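Local coordinates for nitrogenase molybdenum-iron protein alpha chain (Clostridium pasteurianum, PDB 4WES), which forms part of the molybdenum-iron component of nitrogenase, which reduces dinitrogen to ammonium using electrons from reduced ferredoxin and the energy of ATP, at residues K337-Y342 and V360-A365. Numbering follows the deposited sequence.
Sequences KTACLY and VDSLVA
Lys-337 and Asp-361 open a parallel pairing held by four backbone hydrogen bonds. Asp-361 N donates to Lys-337 O at 2.9 Å with an N-H...O angle of 170°, and Ala-339 N donates in turn to Asp-361 O. Leu-363 N then meets Ala-339 O at 2.9 Å, and Leu-341 N closes the series on Val-364 O. Ala-339 pairs with Ser-362 but Leu-341 with Ala-365, so strand 361-365 holds one extra residue there, a beta bulge. Leu-363, with psi -24°, departs from extended strand geometry, and the buried Val-364 N next to it has no hydrogen-bond partner in the model. CA-H...O contacts supplement the bonds, including Ala-365 CA to Leu-341 O at 3.2 Å.

Side-chain contacts divide between the sheet faces. On one, the Cys-340 sulfur lies 3.7 Å from both CB and CG2 of Val-364, while Thr-338 CG2 meets Leu-363 CD1 at 3.8 Å. On the other, Leu-341 CD1 comes within 3.5 Å of Ser-362 OG. At the start of the pairing, Val-360 CG1, anti to its backbone N (chi1 173°), reaches Ala-339 CB at 3.6 Å.

Helix 352-357, part of the beta-alpha-beta crossover joining the strands, packs on Leu-341 and Ser-362; helix 446-456 packs on Cys-340 and Val-364. Strand 338-343 leads into the cofactor-pocket residues from Val-343 to Arg-347. Within this chain both strands are interior to the mixed sheet, flanked by strand 460-462 beside Cys-340 and strand 439-441 beside Leu-363.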
loop_
_atom_site.group_PDB
_atom_site.type_symbol
_atom_site.label_atom_id
_atom_site.label_comp_id
_atom_site.label_asym_id
_atom_site.label_seq_id
_atom_site.Cartn_x
_atom_site.Cartn_y
_atom_site.Cartn_z
ATOM N N LYS A 337 -33.483 -19.728 -5.913
ATOM C CA LYS A 337 -33.395 -18.302 -5.665
ATOM C C LYS A 337 -34.105 -17.527 -6.759
ATOM O O LYS A 337 -34.417 -18.063 -7.829
ATOM C CB LYS A 337 -31.931 -17.913 -5.567
ATOM C CG LYS A 337 -31.275 -18.587 -4.389
ATOM C CD LYS A 337 -29.837 -18.264 -4.241
ATOM C CE LYS A 337 -29.173 -19.089 -3.192
ATOM N NZ LYS A 337 -29.688 -18.728 -1.851
ATOM N N THR A 338 -34.398 -16.267 -6.482
ATOM C CA THR A 338 -35.107 -15.398 -7.415
ATOM C C THR A 338 -34.237 -14.208 -7.822
ATOM O O THR A 338 -33.366 -13.741 -7.084
ATOM C CB THR A 338 -36.424 -14.867 -6.792
ATOM O OG1 THR A 338 -36.100 -14.138 -5.614
ATOM C CG2 THR A 338 -37.371 -16.009 -6.494
ATOM N N ALA A 339 -34.537 -13.703 -9.021
ATOM C CA ALA A 339 -33.757 -12.627 -9.626
ATOM C C ALA A 339 -34.645 -11.613 -10.312
ATOM O O ALA A 339 -35.736 -11.935 -10.812
ATOM C CB ALA A 339 -32.756 -13.196 -10.622
ATOM N N CYS A 340 -34.103 -10.399 -10.424
ATOM C CA CYS A 340 -34.617 -9.370 -11.332
ATOM C C CYS A 340 -33.457 -8.957 -12.265
ATOM O O CYS A 340 -32.314 -8.989 -11.848
ATOM C CB CYS A 340 -35.110 -8.159 -10.546
ATOM S SG CYS A 340 -36.263 -8.507 -9.215
ATOM N N LEU A 341 -33.828 -8.556 -13.480
ATOM C CA LEU A 341 -32.831 -8.079 -14.444
ATOM C C LEU A 341 -33.242 -6.765 -15.050
ATOM O O LEU A 341 -34.325 -6.658 -15.615
ATOM C CB LEU A 341 -32.611 -9.071 -15.591
ATOM C CG LEU A 341 -32.211 -10.471 -15.240
ATOM C CD1 LEU A 341 -33.377 -11.376 -15.035
ATOM C CD2 LEU A 341 -31.337 -11.059 -16.335
ATOM N N TYR A 342 -32.333 -5.790 -15.026
ATOM C CA TYR A 342 -32.600 -4.501 -15.622
ATOM C C TYR A 342 -31.340 -3.968 -16.280
ATOM O O TYR A 342 -30.441 -3.518 -15.603
ATOM C CB TYR A 342 -33.139 -3.470 -14.610
ATOM C CG TYR A 342 -33.529 -2.188 -15.297
ATOM C CD1 TYR A 342 -34.640 -2.163 -16.117
ATOM C CD2 TYR A 342 -32.774 -1.045 -15.174
ATOM C CE1 TYR A 342 -35.006 -1.019 -16.798
ATOM C CE2 TYR A 342 -33.138 0.117 -15.849
ATOM C CZ TYR A 342 -34.248 0.128 -16.661
ATOM O OH TYR A 342 -34.642 1.275 -17.329
ATOM N N VAL A 360 -32.427 -20.485 -11.046
ATOM C CA VAL A 360 -32.828 -19.163 -10.573
ATOM C C VAL A 360 -34.068 -18.724 -11.354
ATOM O O VAL A 360 -34.153 -18.896 -12.555
ATOM C CB VAL A 360 -31.690 -18.170 -10.742
ATOM C CG1 VAL A 360 -32.128 -16.745 -10.422
ATOM C CG2 VAL A 360 -30.497 -18.567 -9.880
ATOM N N ASP A 361 -35.044 -18.175 -10.627
ATOM C CA ASP A 361 -36.318 -17.765 -11.171
ATOM C C ASP A 361 -36.327 -16.265 -11.412
ATOM O O ASP A 361 -36.314 -15.479 -10.447
ATOM C CB ASP A 361 -37.407 -18.166 -10.154
ATOM C CG ASP A 361 -38.793 -17.785 -10.570
ATOM O OD1 ASP A 361 -39.007 -17.250 -11.673
ATOM O OD2 ASP A 361 -39.718 -18.059 -9.749
ATOM N N SER A 362 -36.350 -15.855 -12.686
ATOM C CA SER A 362 -36.387 -14.458 -13.052
ATOM C C SER A 362 -37.798 -13.912 -13.010
ATOM O O SER A 362 -38.627 -14.265 -13.836
ATOM C CB SER A 362 -35.752 -14.224 -14.417
ATOM O OG SER A 362 -34.397 -14.636 -14.397
ATOM N N LEU A 363 -38.074 -13.055 -12.040
ATOM C CA LEU A 363 -39.442 -12.591 -11.785
ATOM C C LEU A 363 -39.770 -11.258 -12.412
ATOM O O LEU A 363 -40.943 -10.947 -12.621
ATOM C CB LEU A 363 -39.643 -12.477 -10.273
ATOM C CG LEU A 363 -39.589 -13.813 -9.535
ATOM C CD1 LEU A 363 -39.879 -13.638 -8.049
ATOM C CD2 LEU A 363 -40.601 -14.760 -10.154
ATOM N N VAL A 364 -38.738 -10.450 -12.659
ATOM C CA VAL A 364 -38.891 -9.082 -13.117
ATOM C C VAL A 364 -37.806 -8.852 -14.168
ATOM O O VAL A 364 -36.650 -9.215 -13.929
ATOM C CB VAL A 364 -38.651 -8.079 -11.959
ATOM C CG1 VAL A 364 -38.705 -6.663 -12.495
ATOM C CG2 VAL A 364 -39.629 -8.299 -10.811
ATOM N N ALA A 365 -38.166 -8.244 -15.288
ATOM C CA ALA A 365 -37.167 -7.850 -16.268
ATOM C C ALA A 365 -37.594 -6.590 -16.963
ATOM O O ALA A 365 -38.782 -6.292 -17.110
ATOM C CB ALA A 365 -36.950 -8.944 -17.289
#